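Local coordinates for calcium-binding EF hand family protein (Arabidopsis thaliana, PDB 6YIG) that binds calcium through the EF-hand of this N-terminal EH domain and probably works as an adaptor in plant endocytosis, at residues Phe36-Leu47 against Phe67-Gln78. Numbering follows the deposited sequence. Where two conformers were deposited one is given.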
ATOM      1  N   PHE A  36       4.877  -2.920  -8.812  1.00 13.90           N
ATOM      2  CA  PHE A  36       3.561  -3.373  -8.386  1.00 13.16           C
ATOM      3  C   PHE A  36       2.522  -2.279  -8.583  1.00 15.05           C
ATOM      4  O   PHE A  36       1.443  -2.518  -9.138  1.00 16.88           O
ATOM      5  CB  PHE A  36       3.617  -3.816  -6.928  1.00 13.89           C
ATOM      6  CG  PHE A  36       2.297  -4.294  -6.392  1.00 15.23           C
ATOM      7  CD1 PHE A  36       1.821  -5.541  -6.705  1.00 19.81           C
ATOM      8  CD2 PHE A  36       1.535  -3.477  -5.597  1.00 15.24           C
ATOM      9  CE1 PHE A  36       0.591  -5.974  -6.204  1.00 18.80           C
ATOM     10  CE2 PHE A  36       0.316  -3.893  -5.128  1.00 17.83           C
ATOM     11  CZ  PHE A  36      -0.138  -5.143  -5.414  1.00 16.62           C
ATOM     12  N   PHE A  37       2.837  -1.061  -8.176  1.00 16.44           N
ATOM     13  CA  PHE A  37       1.842   0.009  -8.228  1.00 16.65           C
ATOM     14  C   PHE A  37       1.691   0.623  -9.595  1.00 19.23           C
ATOM     15  O   PHE A  37       0.819   1.484  -9.771  1.00 17.53           O
ATOM     16  CB  PHE A  37       2.178   1.053  -7.160  1.00 16.89           C
ATOM     17  CG  PHE A  37       1.885   0.555  -5.749  1.00 17.84           C
ATOM     18  CD1 PHE A  37       0.638   0.057  -5.433  1.00 19.75           C
ATOM     19  CD2 PHE A  37       2.852   0.576  -4.773  1.00 26.81           C
ATOM     20  CE1 PHE A  37       0.358  -0.436  -4.150  1.00 22.09           C
ATOM     21  CE2 PHE A  37       2.578   0.114  -3.486  1.00 24.73           C
ATOM     22  CZ  PHE A  37       1.338  -0.397  -3.185  1.00 21.02           C
ATOM     23  N   GLN A  38       2.463   0.183 -10.586  1.00 15.85           N
ATOM     24  CA  GLN A  38       2.132   0.548 -11.959  1.00 17.45           C
ATOM     25  C   GLN A  38       0.757   0.024 -12.342  1.00 18.74           C
ATOM     26  O   GLN A  38       0.158   0.536 -13.290  1.00 25.03           O
ATOM     27  CB  GLN A  38       3.213   0.042 -12.898  1.00 25.71           C
ATOM     28  CG  GLN A  38       4.450   0.920 -12.868  1.00 31.04           C
ATOM     29  CD  GLN A  38       5.378   0.656 -14.022  1.00 44.07           C
ATOM     30  OE1 GLN A  38       6.154  -0.302 -14.004  1.00 50.28           O
ATOM     31  NE2 GLN A  38       5.305   1.511 -15.050  1.00 45.17           N
ATOM     32  N   GLY A  39       0.223  -0.939 -11.606  1.00 18.37           N
ATOM     33  CA  GLY A  39      -1.131  -1.398 -11.831  1.00 20.20           C
ATOM     34  C   GLY A  39      -2.214  -0.679 -11.055  1.00 20.50           C
ATOM     35  O   GLY A  39      -3.385  -1.085 -11.106  1.00 17.94           O
ATOM     36  N   SER A  40      -1.879   0.419 -10.373  1.00 16.41           N
ATOM     37  CA  SER A  40      -2.828   1.070  -9.491  1.00 15.23           C
ATOM     38  C   SER A  40      -3.645   2.177 -10.140  1.00 15.98           C
ATOM     39  O   SER A  40      -4.654   2.591  -9.558  1.00 18.41           O
ATOM     40  CB  SER A  40      -2.099   1.693  -8.299  1.00 16.42           C
ATOM     41  OG  SER A  40      -1.377   2.817  -8.720  1.00 17.65           O
ATOM     42  N   GLY A  41      -3.214   2.691 -11.283  1.00 18.25           N
ATOM     43  CA  GLY A  41      -3.903   3.811 -11.897  1.00 20.55           C
ATOM     44  C   GLY A  41      -3.684   5.156 -11.252  1.00 21.38           C
ATOM     45  O   GLY A  41      -4.304   6.141 -11.674  1.00 24.37           O
ATOM     46  N   LEU A  42      -2.799   5.247 -10.272  1.00 15.51           N
ATOM     47  CA  LEU A  42      -2.527   6.479  -9.563  1.00 15.35           C
ATOM     48  C   LEU A  42      -1.330   7.223 -10.155  1.00 17.05           C
ATOM     49  O   LEU A  42      -0.454   6.645 -10.800  1.00 19.07           O
ATOM     50  CB  LEU A  42      -2.256   6.197  -8.092  1.00 13.64           C
ATOM     51  CG  LEU A  42      -3.391   5.519  -7.311  1.00 14.64           C
ATOM     52  CD1 LEU A  42      -2.957   5.317  -5.853  1.00 14.61           C
ATOM     53  CD2 LEU A  42      -4.680   6.315  -7.384  1.00 17.26           C
ATOM     54  N   SER A  43      -1.306   8.529  -9.910  1.00 15.60           N
ATOM     55  CA  SER A  43      -0.209   9.366 -10.346  1.00 16.23           C
ATOM     56  C   SER A  43       1.079   9.016  -9.613  1.00 14.56           C
ATOM     57  O   SER A  43       1.069   8.521  -8.479  1.00 14.45           O
ATOM     58  CB  SER A  43      -0.560  10.834 -10.118  1.00 18.18           C
ATOM     59  OG  SER A  43      -0.427  11.156  -8.758  1.00 19.39           O
ATOM     60  N   LYS A  44       2.206   9.309 -10.266  0.61 17.77           N
ATOM     61  CA  LYS A  44       3.487   9.097  -9.610  0.61 15.40           C
ATOM     62  C   LYS A  44       3.632   9.992  -8.386  0.61 16.88           C
ATOM     63  O   LYS A  44       4.282   9.596  -7.417  0.61 15.35           O
ATOM     64  CB  LYS A  44       4.638   9.320 -10.590  0.61 18.39           C
ATOM     65  CG  LYS A  44       4.527   8.477 -11.858  0.61 20.79           C
ATOM     66  CD  LYS A  44       4.541   6.985 -11.577  0.61 28.50           C
ATOM     67  CE  LYS A  44       4.328   6.167 -12.848  0.61 28.46           C
ATOM     68  NZ  LYS A  44       3.032   5.436 -12.838  0.61 33.10           N
ATOM     69  N   GLN A  45       3.018  11.180  -8.394  1.00 16.52           N
ATOM     70  CA  GLN A  45       3.094  12.048  -7.229  1.00 16.44           C
ATOM     71  C   GLN A  45       2.420  11.410  -6.027  1.00 15.50           C
ATOM     72  O   GLN A  45       2.956  11.432  -4.916  1.00 16.27           O
ATOM     73  CB  GLN A  45       2.441  13.408  -7.526  1.00 16.81           C
ATOM     74  CG  GLN A  45       3.224  14.242  -8.487  1.00 24.81           C
ATOM     75  CD  GLN A  45       2.701  14.141  -9.901  1.00 27.27           C
ATOM     76  OE1 GLN A  45       2.172  13.098 -10.335  1.00 23.89           O
ATOM     77  NE2 GLN A  45       2.853  15.233 -10.646  1.00 25.99           N
ATOM     78  N   VAL A  46       1.226  10.840  -6.233  1.00 14.57           N
ATOM     79  CA  VAL A  46       0.506  10.212  -5.137  1.00 13.35           C
ATOM     80  C   VAL A  46       1.267   8.986  -4.656  1.00 12.65           C
ATOM     81  O   VAL A  46       1.412   8.757  -3.442  1.00 13.23           O
ATOM     82  CB  VAL A  46      -0.924   9.877  -5.588  1.00 13.78           C
ATOM     83  CG1 VAL A  46      -1.621   8.974  -4.594  1.00 19.64           C
ATOM     84  CG2 VAL A  46      -1.731  11.148  -5.791  1.00 17.09           C
ATOM     85  N   LEU A  47       1.800   8.184  -5.593  1.00 12.11           N
ATOM     86  CA  LEU A  47       2.513   6.974  -5.190  1.00 11.69           C
ATOM     87  C   LEU A  47       3.793   7.313  -4.439  1.00 11.73           C
ATOM     88  O   LEU A  47       4.166   6.612  -3.497  1.00 13.37           O
ATOM     89  CB  LEU A  47       2.813   6.110  -6.405  1.00 12.34           C
ATOM     90  CG  LEU A  47       1.580   5.488  -7.061  1.00 13.30           C
ATOM     91  CD1 LEU A  47       1.940   4.862  -8.387  1.00 15.56           C
ATOM     92  CD2 LEU A  47       0.948   4.502  -6.096  1.00 14.21           C
ATOM     93  N   PHE A  67       3.478  -2.351   3.996  1.00 12.21           N
ATOM     94  CA  PHE A  67       2.924  -2.572   2.673  1.00 10.39           C
ATOM     95  C   PHE A  67       1.409  -2.624   2.723  1.00 10.98           C
ATOM     96  O   PHE A  67       0.738  -2.056   1.851  1.00 10.95           O
ATOM     97  CB  PHE A  67       3.481  -3.846   2.044  1.00 11.04           C
ATOM     98  CG  PHE A  67       3.018  -4.067   0.632  1.00 11.88           C
ATOM     99  CD1 PHE A  67       3.448  -3.246  -0.385  1.00 12.63           C
ATOM    100  CD2 PHE A  67       2.131  -5.073   0.330  1.00 14.28           C
ATOM    101  CE1 PHE A  67       2.997  -3.446  -1.696  1.00 14.09           C
ATOM    102  CE2 PHE A  67       1.681  -5.274  -0.969  1.00 15.91           C
ATOM    103  CZ  PHE A  67       2.131  -4.472  -1.975  1.00 14.29           C
ATOM    104  N   TYR A  68       0.846  -3.286   3.733  1.00 11.46           N
ATOM    105  CA  TYR A  68      -0.606  -3.269   3.850  1.00 12.10           C
ATOM    106  C   TYR A  68      -1.103  -1.841   4.023  1.00 13.02           C
ATOM    107  O   TYR A  68      -2.139  -1.462   3.463  1.00 13.08           O
ATOM    108  CB  TYR A  68      -1.085  -4.138   5.001  1.00 12.78           C
ATOM    109  CG  TYR A  68      -0.988  -5.647   4.867  1.00 13.49           C
ATOM    110  CD1 TYR A  68      -0.242  -6.267   3.877  1.00 13.86           C
ATOM    111  CD2 TYR A  68      -1.616  -6.441   5.799  1.00 13.20           C
ATOM    112  CE1 TYR A  68      -0.131  -7.641   3.832  1.00 13.92           C
ATOM    113  CE2 TYR A  68      -1.523  -7.806   5.761  1.00 15.86           C
ATOM    114  CZ  TYR A  68      -0.786  -8.402   4.755  1.00 14.85           C
ATOM    115  OH  TYR A  68      -0.722  -9.792   4.750  1.00 18.14           O
ATOM    116  N   ASN A  69      -0.379  -1.025   4.791  1.00 12.26           N
ATOM    117  CA  ASN A  69      -0.771   0.372   4.919  1.00 11.94           C
ATOM    118  C   ASN A  69      -0.654   1.111   3.590  1.00 13.11           C
ATOM    119  O   ASN A  69      -1.509   1.942   3.258  1.00 12.23           O
ATOM    120  CB  ASN A  69       0.053   1.082   5.986  1.00 13.48           C
ATOM    121  CG  ASN A  69      -0.381   0.723   7.397  1.00 14.77           C
ATOM    122  OD1 ASN A  69      -1.522   0.346   7.638  1.00 17.92           O
ATOM    123  ND2 ASN A  69       0.528   0.848   8.333  1.00 17.09           N
ATOM    124  N   SER A  70       0.375   0.812   2.792  0.59 10.13           N
ATOM    125  CA  SER A  70       0.442   1.456   1.476  0.59 11.20           C
ATOM    126  C   SER A  70      -0.726   1.023   0.601  0.59 12.34           C
ATOM    127  O   SER A  70      -1.217   1.813  -0.207  0.59 12.20           O
ATOM    128  CB  SER A  70       1.772   1.168   0.778  0.59 11.47           C
ATOM    129  OG  SER A  70       1.835  -0.126   0.185  0.59 12.67           O
ATOM    130  N   LEU A  71      -1.173  -0.222   0.735  1.00 11.62           N
ATOM    131  CA  LEU A  71      -2.350  -0.692  -0.002  1.00 11.83           C
ATOM    132  C   LEU A  71      -3.603   0.059   0.436  1.00 11.43           C
ATOM    133  O   LEU A  71      -4.448   0.429  -0.397  1.00 12.11           O
ATOM    134  CB  LEU A  71      -2.525  -2.199   0.219  1.00 13.01           C
ATOM    135  CG  LEU A  71      -1.500  -3.102  -0.488  1.00 12.50           C
ATOM    136  CD1 LEU A  71      -1.668  -4.543   0.044  1.00 14.68           C
ATOM    137  CD2 LEU A  71      -1.583  -3.036  -1.995  1.00 13.60           C
ATOM    138  N   ARG A  72      -3.746   0.296   1.749  1.00 12.52           N
ATOM    139  CA  ARG A  72      -4.892   1.041   2.253  1.00 11.39           C
ATOM    140  C   ARG A  72      -4.892   2.463   1.721  1.00 10.39           C
ATOM    141  O   ARG A  72      -5.938   2.987   1.335  1.00 11.78           O
ATOM    142  CB  ARG A  72      -4.899   1.051   3.784  1.00 11.47           C
ATOM    143  CG  ARG A  72      -5.128  -0.299   4.400  1.00 14.30           C
ATOM    144  CD  ARG A  72      -5.092  -0.271   5.933  1.00 13.82           C
ATOM    145  NE  ARG A  72      -5.370  -1.619   6.436  1.00 16.76           N
ATOM    146  CZ  ARG A  72      -4.443  -2.475   6.864  1.00 16.31           C
ATOM    147  NH1 ARG A  72      -3.170  -2.138   6.942  1.00 14.50           N
ATOM    148  NH2 ARG A  72      -4.806  -3.688   7.228  1.00 19.47           N
ATOM    149  N   LEU A  73      -3.736   3.113   1.719  1.00 10.61           N
ATOM    150  CA  LEU A  73      -3.666   4.464   1.178  1.00 10.81           C
ATOM    151  C   LEU A  73      -3.983   4.466  -0.306  1.00 11.14           C
ATOM    152  O   LEU A  73      -4.602   5.421  -0.803  1.00 12.37           O
ATOM    153  CB  LEU A  73      -2.298   5.047   1.457  1.00 11.59           C
ATOM    154  CG  LEU A  73      -2.014   5.349   2.919  1.00 11.16           C
ATOM    155  CD1 LEU A  73      -0.550   5.725   3.117  1.00 16.88           C
ATOM    156  CD2 LEU A  73      -2.936   6.433   3.460  1.00 14.68           C
ATOM    157  N   VAL A  74      -3.540   3.438  -1.041  1.00 11.60           N
ATOM    158  CA  VAL A  74      -3.897   3.321  -2.454  1.00 11.37           C
ATOM    159  C   VAL A  74      -5.410   3.218  -2.629  1.00 11.39           C
ATOM    160  O   VAL A  74      -5.990   3.874  -3.500  1.00 13.92           O
ATOM    161  CB  VAL A  74      -3.156   2.152  -3.124  1.00 11.23           C
ATOM    162  CG1 VAL A  74      -3.774   1.814  -4.470  1.00 13.20           C
ATOM    163  CG2 VAL A  74      -1.683   2.479  -3.253  1.00 14.17           C
ATOM    164  N   THR A  75      -6.084   2.417  -1.813  1.00 11.14           N
ATOM    165  CA  THR A  75      -7.541   2.373  -1.902  1.00 11.70           C
ATOM    166  C   THR A  75      -8.163   3.743  -1.685  1.00 14.19           C
ATOM    167  O   THR A  75      -9.072   4.152  -2.422  1.00 15.30           O
ATOM    168  CB  THR A  75      -8.091   1.374  -0.886  1.00 12.49           C
ATOM    169  OG1 THR A  75      -7.571   0.098  -1.237  1.00 13.13           O
ATOM    170  CG2 THR A  75      -9.627   1.352  -0.893  1.00 15.37           C
ATOM    171  N   VAL A  76      -7.728   4.462  -0.648  1.00 13.18           N
ATOM    172  CA  VAL A  76      -8.285   5.793  -0.415  1.00 15.64           C
ATOM    173  C   VAL A  76      -8.059   6.684  -1.631  1.00 15.33           C
ATOM    174  O   VAL A  76      -8.969   7.392  -2.077  1.00 15.22           O
ATOM    175  CB  VAL A  76      -7.687   6.397   0.870  1.00 16.06           C
ATOM    176  CG1 VAL A  76      -8.146   7.827   1.044  1.00 17.15           C
ATOM    177  CG2 VAL A  76      -8.070   5.535   2.070  1.00 17.00           C
ATOM    178  N   ALA A  77      -6.853   6.643  -2.209  1.00 13.68           N
ATOM    179  CA  ALA A  77      -6.587   7.455  -3.399  1.00 13.93           C
ATOM    180  C   ALA A  77      -7.430   7.010  -4.589  1.00 16.48           C
ATOM    181  O   ALA A  77      -7.844   7.850  -5.407  1.00 17.06           O
ATOM    182  CB  ALA A  77      -5.102   7.413  -3.742  1.00 14.84           C
ATOM    183  N   GLN A  78      -7.683   5.708  -4.731  1.00 14.63           N
ATOM    184  CA  GLN A  78      -8.548   5.225  -5.807  1.00 16.54           C
ATOM    185  C   GLN A  78      -9.999   5.659  -5.614  1.00 18.58           C
ATOM    186  O   GLN A  78     -10.749   5.742  -6.599  1.00 21.40           O
ATOM    187  CB  GLN A  78      -8.452   3.703  -5.917  1.00 15.96           C
ATOM    188  CG  GLN A  78      -7.112   3.212  -6.443  1.00 15.14           C
ATOM    189  CD  GLN A  78      -7.052   1.699  -6.615  1.00 14.69           C
ATOM    190  OE1 GLN A  78      -7.731   0.965  -5.901  1.00 14.81           O
ATOM    191  NE2 GLN A  78      -6.221   1.235  -7.539  1.00 16.28           N
TER
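An aromatic and aliphatic core contact, with one side-chain-to-backbone hydrogen bond at its end, packs F36 and F37 of helix 30-37, the linker between the paired EF-hands of this EH domain and the start of helix 44-54 against helix 64-78. F37 enters the helix surface as a knob among F67, S70, L71 and V74, its CE1 3.7 Å from V74 CG2. F36, with CG anti to the backbone N (chi1 180°), presents a ring face to the edge of F67, an offset edge-to-face pair with planes at 64° and centroids 5.5 Å apart. Farther along, L42 lays both methyls against A77, CD1 at 3.7 Å from A77 CB, while V46 CG1 approaches the same CB. Q78, its chain extended, carries NE2 to S40 O (2.9 Å, N-H...O 161°); S40 O lies close to the Q78 amide plane, whereas NE2 is tilted somewhat from the carbonyl plane of S40. Because Q78 also bonds K104 O through NE2, a leucine replacing Q78 would probably leave both carbonyls without this donor and the linker less firmly tied to the helix end. Around this contact, helix 12-20 meets F36 and F67 through A20, helix 44-54 touches V74 through I50, and P103 of the C-terminal segment packs on L71 and V74.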